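Local structure of Rab GDP-dissociation inhibitor (Saccharomyces cerevisiae, 2BCG) at residues Leu17-Thr22 against Tyr259-Pro264; Glu23-Gly28 against Gly95-Ile100; Val53-Leu58 against Ile314-His319; Pro381-Leu386 against Lys392-Ala397; Asp429-Tyr434 against His440-Lys445. The protein regulates the secretory GTPase SEC4 by inhibiting GDP release and the GTP binding that follows, and extracts GDP-bound YPT7 from vacuolar membranes. All coordinates share one frame; numbering follows the deposited sequence. Where two conformers were deposited one is given.

The five contacts fall into two groups. Contacts 1 and 2 share helix 21-32, whose Ser27 OG lies 3.0 Å from Tyr259 OH of contact 1, a probable hydrogen bond. Contact 5 extends this group: its centre is about 9 Å from that of contact 2, and Ile433 packs on Leu26. Contacts 3 and 4, centres about 12 Å apart, each set a helix on the mixed sheet, on its neighbouring strands 303-317 and 391-402, where Ile314 and Phe393 pair through their backbones. Contacts 3 and 5 stand far apart, about 35 Å between centres. Contact 1 includes part of the YPT1-binding region, whereas no residue lining the two geranylgeranyl pockets belongs to any of these segments.

Contact 1: residues Leu17-Thr22 against Tyr259-Pro264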
# COMPACT_ATOMS: atom_id res chain seq x y z
N LEU A 17 -6.27 -8.12 -13.96
CA LEU A 17 -7.47 -8.47 -13.19
C LEU A 17 -7.13 -8.63 -11.72
O LEU A 17 -6.25 -9.42 -11.34
CB LEU A 17 -8.11 -9.76 -13.69
CG LEU A 17 -8.45 -9.74 -15.20
CD1 LEU A 17 -9.05 -11.10 -15.57
CD2 LEU A 17 -9.39 -8.61 -15.54
N GLY A 18 -7.87 -7.86 -10.91
CA GLY A 18 -7.63 -7.78 -9.48
C GLY A 18 -6.65 -6.69 -9.11
O GLY A 18 -5.61 -6.50 -9.78
N THR A 19 -6.98 -5.96 -8.04
CA THR A 19 -6.10 -4.86 -7.63
C THR A 19 -5.36 -5.15 -6.34
O THR A 19 -5.07 -4.23 -5.57
CB THR A 19 -6.87 -3.53 -7.51
OG1 THR A 19 -7.95 -3.67 -6.56
CG2 THR A 19 -7.44 -3.09 -8.85
N GLY A 20 -5.01 -6.42 -6.10
CA GLY A 20 -3.93 -6.70 -5.16
C GLY A 20 -2.62 -6.01 -5.50
O GLY A 20 -2.35 -5.65 -6.66
N ILE A 21 -1.77 -5.88 -4.49
CA ILE A 21 -0.50 -5.17 -4.69
C ILE A 21 0.39 -5.76 -5.84
O ILE A 21 1.01 -5.01 -6.57
CB ILE A 21 0.28 -5.07 -3.35
CG1 ILE A 21 1.55 -4.22 -3.48
CG2 ILE A 21 0.58 -6.45 -2.76
CD1 ILE A 21 1.34 -2.86 -4.04
N THR A 22 0.49 -7.08 -5.96
CA THR A 22 1.32 -7.63 -7.03
C THR A 22 0.85 -7.10 -8.39
O THR A 22 1.68 -6.63 -9.19
CB THR A 22 1.27 -9.15 -7.01
OG1 THR A 22 1.73 -9.61 -5.75
CG2 THR A 22 2.10 -9.76 -8.15
N TYR A 259 -8.87 2.24 -15.29
CA TYR A 259 -9.36 1.47 -14.14
C TYR A 259 -10.88 1.30 -14.12
O TYR A 259 -11.62 2.26 -14.35
CB TYR A 259 -8.86 2.09 -12.80
CG TYR A 259 -7.45 1.62 -12.53
CD1 TYR A 259 -7.23 0.56 -11.67
CD2 TYR A 259 -6.36 2.17 -13.22
CE1 TYR A 259 -5.94 0.06 -11.45
CE2 TYR A 259 -5.05 1.66 -13.03
CZ TYR A 259 -4.86 0.59 -12.17
OH TYR A 259 -3.63 0.03 -11.98
N MET A 260 -11.31 0.08 -13.80
CA MET A 260 -12.74 -0.23 -13.61
C MET A 260 -12.88 -1.05 -12.34
O MET A 260 -12.19 -2.05 -12.19
CB MET A 260 -13.32 -1.01 -14.79
CG MET A 260 -13.36 -0.23 -16.06
SD MET A 260 -13.69 -1.31 -17.45
CE MET A 260 -13.63 -0.11 -18.80
N LEU A 261 -13.72 -0.61 -11.41
CA LEU A 261 -14.05 -1.40 -10.22
C LEU A 261 -15.50 -1.89 -10.29
O LEU A 261 -16.28 -1.48 -11.18
CB LEU A 261 -13.85 -0.58 -8.95
CG LEU A 261 -12.43 -0.08 -8.61
CD1 LEU A 261 -12.58 0.80 -7.38
CD2 LEU A 261 -11.42 -1.20 -8.40
N ASP A 262 -15.87 -2.77 -9.35
CA ASP A 262 -17.26 -3.31 -9.29
C ASP A 262 -17.70 -3.79 -10.68
O ASP A 262 -18.86 -3.61 -11.07
CB ASP A 262 -18.23 -2.22 -8.77
CG ASP A 262 -19.60 -2.76 -8.35
OD1 ASP A 262 -20.55 -1.95 -8.36
OD2 ASP A 262 -19.74 -3.95 -8.00
N THR A 263 -16.78 -4.45 -11.38
CA THR A 263 -16.98 -4.86 -12.75
C THR A 263 -16.65 -6.35 -12.85
O THR A 263 -15.50 -6.72 -13.08
CB THR A 263 -16.13 -3.99 -13.72
OG1 THR A 263 -16.55 -2.63 -13.61
CG2 THR A 263 -16.27 -4.43 -15.16
N PRO A 264 -17.65 -7.21 -12.61
CA PRO A 264 -17.49 -8.65 -12.82
C PRO A 264 -16.94 -8.99 -14.21
O PRO A 264 -17.24 -8.31 -15.18
CB PRO A 264 -18.92 -9.18 -12.71
CG PRO A 264 -19.52 -8.27 -11.68
CD PRO A 264 -18.99 -6.89 -12.08
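Thr19 has its CG2 methyl anti to the carbonyl carbon and OG1 between N and C (chi1 58°), which sends the methyl toward Tyr259 and Leu261 and leaves the hydroxyl for other partners. Leu261 has CG on the backbone N side (chi1 -63°), and its CD2 branch comes back to meet Thr19 CG2 at 4.4 Å. The same methyl comes to the edge of the Tyr259 ring, near its plane, with CE1 also 4.4 Å from Thr19 CG2. The contact is small and apolar, and no hydrogen bond crosses it. Residues Leu17-Thr22 form the glycine-rich turn between strand 14-17 and helix 21-32, the start of the beta-alpha-beta unit of a Rossmann-like fold. Tyr259 lies in strand 258-260, one of the two outermost strands of that parallel sheet. Gly18 has a positive phi (90°), where a CB would press on the preceding carbonyl oxygen, and Gly20 is the N-cap of the helix. Thr19 OG1 is hydrogen-bonded to Asp41 and Gly47, and the Tyr259 hydroxyl to His39. Leu261 O is met by Thr263 OG1 at 2.7 Å, from above the carbonyl plane. Tyr259, Met260 and Leu261 also pack on the neighbouring protein chain, within the YPT1-binding region.

Contact 2: residues Glu23-Gly28 against Gly95-Ile100; sequences ECILSG and GELTNI
Ile25 carries the whole contact from its side, sending one branch to Leu97 and the other to Ile100. Its CG1 lies beside the backbone N (chi1 -66°) and the chain then runs on extended, which pushes the terminal CD1 methyl outward until it stands 3.8 Å from Leu97 CD1. Leu97 meets it with the opposite choice of first torsion: CG is anti to the backbone N (chi1 -178°), and a bent second torsion swings CD1 back toward Ile25 although the side chain does not start in that direction. The two chains cross obliquely, methyl against methyl. Ile100 repeats the conformation of Ile25, and in both residues CG2 is anti to the backbone N; these two methyls face each other at the more relaxed distance of 4.3 Å between Ile25 CG2 and Ile100 CG2. Helix 21-32 is the first helix of the Rossmann-like beta-alpha-beta unit, and here its flank packs on the opening turn of helix 96-104. Phe248 of helix 243-254 touches both Ile25 and Ile100, while Thr427 of helix 424-438 lies on Leu97. Gly95 is the N-cap of helix 96-104, and its carbonyl oxygen is gripped twice. Thr98 OG1 donates to Gly95 O at 2.7 Å, tilted from the carbonyl plane, and Asn99 N reaches the same oxygen at 3.3 Å.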
# COMPACT_ATOMS: atom_id res chain seq x y z
N GLU A 23 -0.46 -7.11 -8.60
CA GLU A 23 -1.04 -6.67 -9.88
C GLU A 23 -0.88 -5.17 -10.06
O GLU A 23 -0.62 -4.69 -11.17
CB GLU A 23 -2.52 -7.02 -9.98
CG GLU A 23 -2.80 -8.46 -10.37
CD GLU A 23 -2.46 -9.47 -9.29
OE1 GLU A 23 -2.11 -10.62 -9.65
OE2 GLU A 23 -2.62 -9.16 -8.09
N CYS A 24 -1.12 -4.41 -8.99
CA CYS A 24 -1.00 -2.96 -9.11
C CYS A 24 0.47 -2.57 -9.41
O CYS A 24 0.69 -1.68 -10.21
CB CYS A 24 -1.51 -2.25 -7.86
SG CYS A 24 -3.29 -2.42 -7.64
N ILE A 25 1.46 -3.25 -8.82
CA ILE A 25 2.86 -2.93 -9.16
C ILE A 25 3.13 -3.20 -10.63
O ILE A 25 3.74 -2.37 -11.33
CB ILE A 25 3.88 -3.68 -8.28
CG1 ILE A 25 3.72 -3.17 -6.84
CG2 ILE A 25 5.33 -3.38 -8.75
CD1 ILE A 25 4.59 -3.93 -5.79
N LEU A 26 2.69 -4.37 -11.08
CA LEU A 26 2.90 -4.74 -12.49
C LEU A 26 2.21 -3.75 -13.41
O LEU A 26 2.80 -3.30 -14.40
CB LEU A 26 2.46 -6.18 -12.73
CG LEU A 26 3.41 -7.17 -12.08
CD1 LEU A 26 2.68 -8.48 -11.87
CD2 LEU A 26 4.65 -7.31 -12.97
N SER A 27 0.95 -3.40 -13.10
CA SER A 27 0.20 -2.44 -13.91
C SER A 27 0.98 -1.11 -13.98
O SER A 27 1.16 -0.52 -15.07
CB SER A 27 -1.19 -2.24 -13.31
OG SER A 27 -1.91 -1.24 -14.03
N GLY A 28 1.48 -0.63 -12.84
CA GLY A 28 2.29 0.61 -12.84
C GLY A 28 3.56 0.51 -13.66
O GLY A 28 3.84 1.39 -14.46
N GLY A 95 14.72 -3.62 1.37
CA GLY A 95 14.15 -4.59 0.45
C GLY A 95 13.83 -4.06 -0.94
O GLY A 95 13.90 -2.86 -1.21
N GLU A 96 13.47 -4.97 -1.82
CA GLU A 96 13.12 -4.59 -3.19
C GLU A 96 11.91 -3.65 -3.27
O GLU A 96 11.88 -2.74 -4.11
CB GLU A 96 12.89 -5.83 -4.05
CG GLU A 96 12.78 -5.52 -5.55
CD GLU A 96 14.07 -4.93 -6.12
OE1 GLU A 96 15.14 -5.54 -5.92
OE2 GLU A 96 14.03 -3.84 -6.77
N LEU A 97 10.89 -3.83 -2.40
CA LEU A 97 9.73 -2.93 -2.49
C LEU A 97 10.12 -1.50 -2.22
O LEU A 97 9.67 -0.58 -2.92
CB LEU A 97 8.55 -3.43 -1.62
CG LEU A 97 7.27 -2.57 -1.68
CD1 LEU A 97 6.78 -2.41 -3.13
CD2 LEU A 97 6.16 -3.16 -0.79
N THR A 98 11.03 -1.28 -1.27
CA THR A 98 11.49 0.09 -1.06
C THR A 98 12.20 0.62 -2.32
O THR A 98 12.00 1.78 -2.70
CB THR A 98 12.36 0.26 0.21
OG1 THR A 98 13.55 -0.50 0.07
CG2 THR A 98 11.60 -0.21 1.43
N ASN A 99 13.02 -0.22 -2.95
CA ASN A 99 13.74 0.15 -4.18
C ASN A 99 12.74 0.56 -5.31
O ASN A 99 12.95 1.54 -6.04
CB ASN A 99 14.63 -1.02 -4.61
CG ASN A 99 15.61 -0.64 -5.73
OD1 ASN A 99 16.16 0.44 -5.74
ND2 ASN A 99 15.80 -1.55 -6.68
N ILE A 100 11.66 -0.20 -5.44
CA ILE A 100 10.63 0.11 -6.45
C ILE A 100 9.90 1.39 -6.08
O ILE A 100 9.69 2.24 -6.94
CB ILE A 100 9.63 -1.05 -6.58
CG1 ILE A 100 10.35 -2.31 -7.06
CG2 ILE A 100 8.45 -0.68 -7.52
CD1 ILE A 100 9.46 -3.55 -7.00

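Contact 3: residues Val53-Leu58 against Ile314-His319; sequences VTLSQL and ICILNH
The first turn of helix 55-62 lies over the end of strand 303-317, with CA atoms 9.3 Å apart for Leu58 and Ile314 and 10.3 Å apart for Leu55 and Ile316. Two leucines and two isoleucines bridge that gap as two separate methyl pairs. Leu55 has CG anti to the backbone N (chi1 -170°) and bends at the next bond, which brings its CD1 to 3.7 Å from CD1 of Ile316. One helical turn further, Leu58 CD1 meets the CD1 end of Ile314 at 3.9 Å. Leu58 is turned well off a staggered position (chi1 -138°), perhaps at some torsional cost, and this sets its CD1 facing Ile314. Both isoleucines keep CG1 beside the backbone N and extend beyond it, so each presents its far methyl to the helix, while Cys315 between them points to the other face of the strand. Phe393 of the adjoining strand 391-402 touches Leu55, Leu58 and Ile316, and Val84 lies against Leu58 and Ile314; no hydrogen bond joins the two segments. The helix start is fixed by Thr54, its N-cap, whose OG1 accepts from Gln57 N at 3.2 Å in a nearly straight bond (162°). Ser56 OG, on the side away from the strand, is hydrogen-bonded to Asp79. With two residues of one helix face set on alternate residues of one strand, the arrangement is that of a short amphipathic helix covering one face of a mixed beta-sheet.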
# COMPACT_ATOMS: atom_id res chain seq x y z
N VAL A 53 -9.34 -2.86 5.49
CA VAL A 53 -10.79 -2.63 5.49
C VAL A 53 -11.26 -1.92 6.76
O VAL A 53 -10.53 -1.83 7.76
CB VAL A 53 -11.53 -3.97 5.35
CG1 VAL A 53 -11.11 -4.69 4.04
CG2 VAL A 53 -11.29 -4.86 6.56
N THR A 54 -12.47 -1.38 6.69
CA THR A 54 -13.06 -0.73 7.85
C THR A 54 -13.52 -1.75 8.90
O THR A 54 -13.57 -2.95 8.65
CB THR A 54 -14.29 0.11 7.47
OG1 THR A 54 -15.32 -0.76 6.95
CG2 THR A 54 -13.92 1.20 6.49
N LEU A 55 -13.86 -1.25 10.09
CA LEU A 55 -14.36 -2.10 11.13
C LEU A 55 -15.70 -2.72 10.77
O LEU A 55 -15.90 -3.92 10.94
CB LEU A 55 -14.36 -1.36 12.47
CG LEU A 55 -14.62 -2.15 13.74
CD1 LEU A 55 -13.71 -3.40 13.87
CD2 LEU A 55 -14.32 -1.21 14.86
N SER A 56 -16.60 -1.93 10.19
CA SER A 56 -17.88 -2.53 9.74
C SER A 56 -17.65 -3.67 8.75
O SER A 56 -18.29 -4.74 8.85
CB SER A 56 -18.89 -1.48 9.24
OG SER A 56 -18.36 -0.79 8.13
N GLN A 57 -16.70 -3.48 7.81
CA GLN A 57 -16.34 -4.56 6.89
C GLN A 57 -15.73 -5.79 7.54
O GLN A 57 -15.92 -6.92 7.11
CB GLN A 57 -15.41 -4.05 5.79
CG GLN A 57 -16.17 -3.66 4.58
CD GLN A 57 -17.08 -4.81 4.09
OE1 GLN A 57 -16.64 -5.97 3.89
NE2 GLN A 57 -18.37 -4.50 3.92
N LEU A 58 -14.97 -5.55 8.61
CA LEU A 58 -14.44 -6.65 9.36
C LEU A 58 -15.58 -7.51 9.96
O LEU A 58 -15.49 -8.74 9.98
CB LEU A 58 -13.51 -6.09 10.44
CG LEU A 58 -12.21 -6.77 10.74
CD1 LEU A 58 -11.34 -7.04 9.51
CD2 LEU A 58 -11.48 -5.95 11.77
N ILE A 314 -7.16 -11.53 13.56
CA ILE A 314 -7.05 -10.10 13.74
C ILE A 314 -7.65 -9.76 15.10
O ILE A 314 -8.85 -9.97 15.34
CB ILE A 314 -7.80 -9.35 12.60
CG1 ILE A 314 -7.24 -9.73 11.22
CG2 ILE A 314 -7.84 -7.83 12.86
CD1 ILE A 314 -8.18 -9.30 10.09
N CYS A 315 -6.79 -9.30 16.01
CA CYS A 315 -7.22 -9.01 17.37
C CYS A 315 -7.20 -7.52 17.62
O CYS A 315 -6.25 -6.85 17.21
CB CYS A 315 -6.28 -9.65 18.37
SG CYS A 315 -6.22 -11.46 18.15
N ILE A 316 -8.25 -7.03 18.28
CA ILE A 316 -8.30 -5.63 18.69
C ILE A 316 -8.06 -5.57 20.18
O ILE A 316 -8.72 -6.28 20.94
CB ILE A 316 -9.65 -4.96 18.38
CG1 ILE A 316 -9.95 -4.96 16.87
CG2 ILE A 316 -9.66 -3.53 18.97
CD1 ILE A 316 -11.39 -4.45 16.53
N LEU A 317 -7.06 -4.78 20.55
CA LEU A 317 -6.75 -4.56 21.97
C LEU A 317 -7.05 -3.12 22.28
O LEU A 317 -7.04 -2.28 21.39
CB LEU A 317 -5.28 -4.82 22.28
CG LEU A 317 -4.61 -6.04 21.62
CD1 LEU A 317 -3.16 -6.09 21.96
CD2 LEU A 317 -5.27 -7.33 22.04
N ASN A 318 -7.31 -2.84 23.56
CA ASN A 318 -7.44 -1.45 23.97
C ASN A 318 -6.27 -1.01 24.86
O ASN A 318 -6.39 -0.07 25.68
CB ASN A 318 -8.81 -1.18 24.61
CG ASN A 318 -8.99 -1.85 25.91
OD1 ASN A 318 -8.10 -2.53 26.42
ND2 ASN A 318 -10.19 -1.67 26.50
N HIS A 319 -5.14 -1.71 24.72
CA HIS A 319 -3.93 -1.44 25.50
C HIS A 319 -2.71 -1.99 24.75
O HIS A 319 -2.85 -2.85 23.88
CB HIS A 319 -4.03 -2.19 26.83
CG HIS A 319 -4.24 -3.65 26.64
ND1 HIS A 319 -3.20 -4.51 26.34
CD2 HIS A 319 -5.37 -4.40 26.63
CE1 HIS A 319 -3.69 -5.73 26.16
NE2 HIS A 319 -4.99 -5.69 26.34

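Contact 4: residues Pro381-Leu386 against Lys392-Ala397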
# COMPACT_ATOMS: atom_id res chain seq x y z
N PRO A 381 -0.73 -19.90 22.34
CA PRO A 381 0.50 -19.29 22.92
C PRO A 381 0.70 -17.84 22.47
O PRO A 381 1.26 -17.03 23.22
CB PRO A 381 1.63 -20.18 22.39
CG PRO A 381 0.98 -21.47 22.02
CD PRO A 381 -0.42 -21.15 21.60
N ALA A 382 0.26 -17.52 21.27
CA ALA A 382 0.31 -16.13 20.79
C ALA A 382 -0.80 -15.27 21.40
O ALA A 382 -0.54 -14.16 21.83
CB ALA A 382 0.24 -16.10 19.29
N PHE A 383 -2.03 -15.77 21.47
CA PHE A 383 -3.09 -15.00 22.13
C PHE A 383 -2.67 -14.66 23.56
O PHE A 383 -2.93 -13.55 24.02
CB PHE A 383 -4.39 -15.79 22.23
CG PHE A 383 -5.14 -15.93 20.94
CD1 PHE A 383 -5.31 -14.89 20.05
CD2 PHE A 383 -5.74 -17.16 20.65
CE1 PHE A 383 -6.04 -15.08 18.85
CE2 PHE A 383 -6.44 -17.35 19.47
CZ PHE A 383 -6.58 -16.32 18.56
N LYS A 384 -2.01 -15.61 24.23
CA LYS A 384 -1.60 -15.41 25.64
C LYS A 384 -0.62 -14.24 25.81
O LYS A 384 -0.51 -13.66 26.90
CB LYS A 384 -0.96 -16.66 26.19
CG LYS A 384 -1.94 -17.65 26.75
CD LYS A 384 -1.20 -18.94 27.06
CE LYS A 384 -1.87 -19.73 28.16
NZ LYS A 384 -1.73 -21.20 27.91
N LEU A 385 0.13 -13.90 24.75
CA LEU A 385 1.13 -12.82 24.84
C LEU A 385 0.45 -11.46 24.78
O LEU A 385 1.08 -10.45 25.05
CB LEU A 385 2.12 -12.91 23.70
CG LEU A 385 3.01 -14.15 23.67
CD1 LEU A 385 3.82 -14.23 22.38
CD2 LEU A 385 3.96 -14.12 24.88
N LEU A 386 -0.82 -11.41 24.40
CA LEU A 386 -1.43 -10.10 24.11
C LEU A 386 -2.13 -9.41 25.24
O LEU A 386 -2.51 -8.25 25.10
CB LEU A 386 -2.46 -10.23 22.97
CG LEU A 386 -1.89 -10.83 21.68
CD1 LEU A 386 -2.98 -10.83 20.60
CD2 LEU A 386 -0.67 -10.07 21.15
N LYS A 392 -11.87 -10.58 18.40
CA LYS A 392 -11.06 -11.39 17.49
C LYS A 392 -11.86 -11.58 16.20
O LYS A 392 -13.09 -11.88 16.25
CB LYS A 392 -10.85 -12.80 18.07
CG LYS A 392 -9.99 -12.91 19.28
CD LYS A 392 -9.91 -14.37 19.69
CE LYS A 392 -9.05 -14.52 20.92
NZ LYS A 392 -9.25 -15.87 21.56
N PHE A 393 -11.18 -11.46 15.06
CA PHE A 393 -11.78 -11.76 13.75
C PHE A 393 -10.90 -12.80 13.08
O PHE A 393 -9.74 -12.52 12.74
CB PHE A 393 -11.87 -10.49 12.91
CG PHE A 393 -12.63 -9.37 13.59
CD1 PHE A 393 -14.00 -9.18 13.36
CD2 PHE A 393 -11.97 -8.51 14.47
CE1 PHE A 393 -14.71 -8.13 14.01
CE2 PHE A 393 -12.69 -7.47 15.10
CZ PHE A 393 -14.05 -7.30 14.87
N MET A 394 -11.44 -14.01 12.91
CA MET A 394 -10.61 -15.14 12.52
C MET A 394 -10.92 -15.53 11.09
O MET A 394 -12.09 -15.67 10.72
CB MET A 394 -10.93 -16.37 13.37
CG MET A 394 -11.12 -16.19 14.88
SD MET A 394 -9.50 -15.96 15.54
CE MET A 394 -8.85 -17.61 15.47
N GLY A 395 -9.86 -15.75 10.33
CA GLY A 395 -9.99 -16.17 8.93
C GLY A 395 -8.93 -17.21 8.63
O GLY A 395 -7.85 -17.24 9.26
N ILE A 396 -9.25 -18.07 7.66
CA ILE A 396 -8.28 -19.06 7.18
C ILE A 396 -8.22 -18.93 5.65
O ILE A 396 -9.26 -18.85 5.00
CB ILE A 396 -8.69 -20.49 7.61
CG1 ILE A 396 -8.66 -20.56 9.15
CG2 ILE A 396 -7.77 -21.51 6.94
CD1 ILE A 396 -9.17 -21.90 9.72
N ALA A 397 -7.01 -18.87 5.11
CA ALA A 397 -6.81 -18.76 3.67
C ALA A 397 -5.99 -19.94 3.14
O ALA A 397 -4.96 -20.29 3.73
CB ALA A 397 -6.12 -17.43 3.34
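Phe383 and Lys392 reach for each other from opposite directions and meet with the lysine chain laid over one face of the ring. This is the tight half of the contact. Lys392 leaves its strand with CG beside the backbone N and is fully extended from there (chi2 and chi3 both 180°), long enough to carry CE over the middle of the ring, 3.7 Å from the centroid of Phe383. NZ follows at 3.8 Å from that centroid, only 12° off the ring normal, so a CH-pi contact and a cation-pi contact share the same face. Met394, two residues on, makes the looser half: its chain is bent at chi2 and chi3 and brings only the CE methyl to the ring edge, 4.0 Å from Phe383 CZ. The ring itself is buried, touching Ile366 and Ile389, with Cys315 SG 3.7 Å from Phe383 CE1, whereas Lys392 and Met394 are partly open to solvent. With an alanine here, the Lys392 ammonium would probably lose its aromatic partner and its chain be set free to turn toward solvent. Phe393, between the two contact residues, points to the sheet's other face, where helix 55-62 lies. The arrangement is a cation-pi contact joining the short helix 380-383, across a brief connection, to strand 391-402, an outermost strand of the mixed sheet.

Contact 5: residues Asp429-Tyr434 against His440-Lys445; sequences DVKDIY and HPLVLK
Leu442 packs over one face of the Tyr434 ring, His440 meets it obliquely, and the tyrosine can be followed outward from CB. At CB the ring leaves with CG anti to the backbone N (chi1 -176°), directed at the segment that follows the helix. CD1 meets Leu442 CB at 3.8 Å, and CE1 comes to 3.6 Å from Leu442 CA. Over the ring centre stands Leu442 CD1, a CH-pi contact 3.8 Å from the centroid of Tyr434 and 3.9 Å from both its CE2 and CZ. CE1 also touches His440 CE1 at 3.5 Å, with the ring planes at 68°. At the tip, Tyr434 OH is hydrogen-bonded to Asp33 and accepts from water 2 at 2.9 Å; the same water accepts from Val443 N. A phenylalanine in its place would probably leave Asp33 and water 2 without their shared mate. Nearer the helix, water 1 bridges Lys431 O and Leu442 N, 2.8 Å from each. A weak bond, 3.4 Å, runs from His440 ND1 to Pro441 O. Residues His440-Lys445 pass across the flank of helix 424-438; Val430, one turn before Tyr434, packs on Thr22 and Ile25 of helix 21-32, while Leu444 touches helix 96-104.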
# COMPACT_ATOMS: atom_id res chain seq x y z
N ASP A 429 7.82 -12.27 -6.67
CA ASP A 429 6.75 -12.67 -7.58
C ASP A 429 6.57 -11.60 -8.67
O ASP A 429 6.51 -11.92 -9.87
CB ASP A 429 5.44 -12.89 -6.82
CG ASP A 429 4.42 -13.69 -7.61
OD1 ASP A 429 4.83 -14.49 -8.51
OD2 ASP A 429 3.21 -13.55 -7.31
N VAL A 430 6.51 -10.33 -8.30
CA VAL A 430 6.47 -9.26 -9.31
C VAL A 430 7.60 -9.40 -10.35
O VAL A 430 7.37 -9.34 -11.54
CB VAL A 430 6.57 -7.89 -8.63
CG1 VAL A 430 6.87 -6.74 -9.64
CG2 VAL A 430 5.28 -7.60 -7.84
N LYS A 431 8.83 -9.56 -9.87
CA LYS A 431 10.00 -9.60 -10.78
C LYS A 431 9.91 -10.81 -11.69
O LYS A 431 10.19 -10.73 -12.91
CB LYS A 431 11.32 -9.65 -9.99
CG LYS A 431 11.75 -8.30 -9.41
CD LYS A 431 13.10 -8.31 -8.64
CE LYS A 431 12.99 -8.90 -7.24
NZ LYS A 431 14.25 -8.79 -6.40
N ASP A 432 9.49 -11.94 -11.12
CA ASP A 432 9.37 -13.16 -11.90
C ASP A 432 8.29 -13.00 -12.97
O ASP A 432 8.51 -13.35 -14.14
CB ASP A 432 9.06 -14.34 -10.96
CG ASP A 432 8.95 -15.64 -11.71
OD1 ASP A 432 7.94 -16.37 -11.51
OD2 ASP A 432 9.86 -15.93 -12.55
N ILE A 433 7.14 -12.44 -12.60
CA ILE A 433 6.01 -12.26 -13.54
C ILE A 433 6.44 -11.28 -14.64
O ILE A 433 6.14 -11.50 -15.82
CB ILE A 433 4.72 -11.74 -12.83
CG1 ILE A 433 4.15 -12.78 -11.86
CG2 ILE A 433 3.62 -11.40 -13.89
CD1 ILE A 433 3.15 -12.17 -10.84
N TYR A 434 7.17 -10.24 -14.27
CA TYR A 434 7.59 -9.24 -15.24
C TYR A 434 8.52 -9.88 -16.28
O TYR A 434 8.36 -9.63 -17.48
CB TYR A 434 8.29 -8.09 -14.55
CG TYR A 434 8.67 -6.96 -15.47
CD1 TYR A 434 9.86 -7.01 -16.19
CD2 TYR A 434 7.83 -5.86 -15.63
CE1 TYR A 434 10.23 -5.97 -17.02
CE2 TYR A 434 8.18 -4.81 -16.46
CZ TYR A 434 9.38 -4.88 -17.16
OH TYR A 434 9.70 -3.84 -17.99
N HIS A 440 12.69 -10.11 -20.33
CA HIS A 440 13.91 -9.54 -19.83
C HIS A 440 13.70 -9.18 -18.37
O HIS A 440 12.57 -8.84 -17.98
CB HIS A 440 14.28 -8.29 -20.63
CG HIS A 440 13.15 -7.31 -20.79
ND1 HIS A 440 12.75 -6.45 -19.78
CD2 HIS A 440 12.34 -7.04 -21.85
CE1 HIS A 440 11.75 -5.70 -20.21
NE2 HIS A 440 11.48 -6.03 -21.46
N PRO A 441 14.77 -9.28 -17.55
CA PRO A 441 14.65 -8.84 -16.16
C PRO A 441 14.16 -7.40 -16.07
O PRO A 441 14.52 -6.56 -16.91
CB PRO A 441 16.08 -8.94 -15.60
CG PRO A 441 16.96 -9.38 -16.76
CD PRO A 441 16.10 -9.84 -17.87
N LEU A 442 13.34 -7.13 -15.05
CA LEU A 442 12.99 -5.77 -14.71
C LEU A 442 14.22 -4.88 -14.48
O LEU A 442 15.12 -5.22 -13.70
CB LEU A 442 12.12 -5.77 -13.44
CG LEU A 442 11.69 -4.44 -12.83
CD1 LEU A 442 10.82 -3.65 -13.79
CD2 LEU A 442 10.99 -4.66 -11.47
N VAL A 443 14.24 -3.74 -15.16
CA VAL A 443 15.25 -2.73 -14.86
C VAL A 443 14.52 -1.47 -14.48
O VAL A 443 13.76 -0.91 -15.28
CB VAL A 443 16.24 -2.50 -16.04
CG1 VAL A 443 17.23 -1.42 -15.68
CG2 VAL A 443 16.98 -3.81 -16.36
N LEU A 444 14.72 -1.05 -13.24
CA LEU A 444 14.12 0.17 -12.76
C LEU A 444 14.91 1.37 -13.27
O LEU A 444 16.14 1.36 -13.24
CB LEU A 444 14.05 0.18 -11.23
CG LEU A 444 13.17 -0.89 -10.57
CD1 LEU A 444 13.52 -0.94 -9.10
CD2 LEU A 444 11.68 -0.64 -10.77
N LYS A 445 14.20 2.39 -13.71
CA LYS A 445 14.83 3.69 -13.98
C LYS A 445 14.24 4.70 -13.00
O LYS A 445 13.12 4.50 -12.49
CB LYS A 445 14.67 4.15 -15.44
CG LYS A 445 15.11 3.15 -16.53
CD LYS A 445 14.01 2.13 -16.87
CE LYS A 445 14.54 0.95 -17.71
NZ LYS A 445 13.50 -0.13 -17.84
O HOH W 1 12.57 -9.33 -13.43
O HOH W 2 12.40 -3.11 -17.35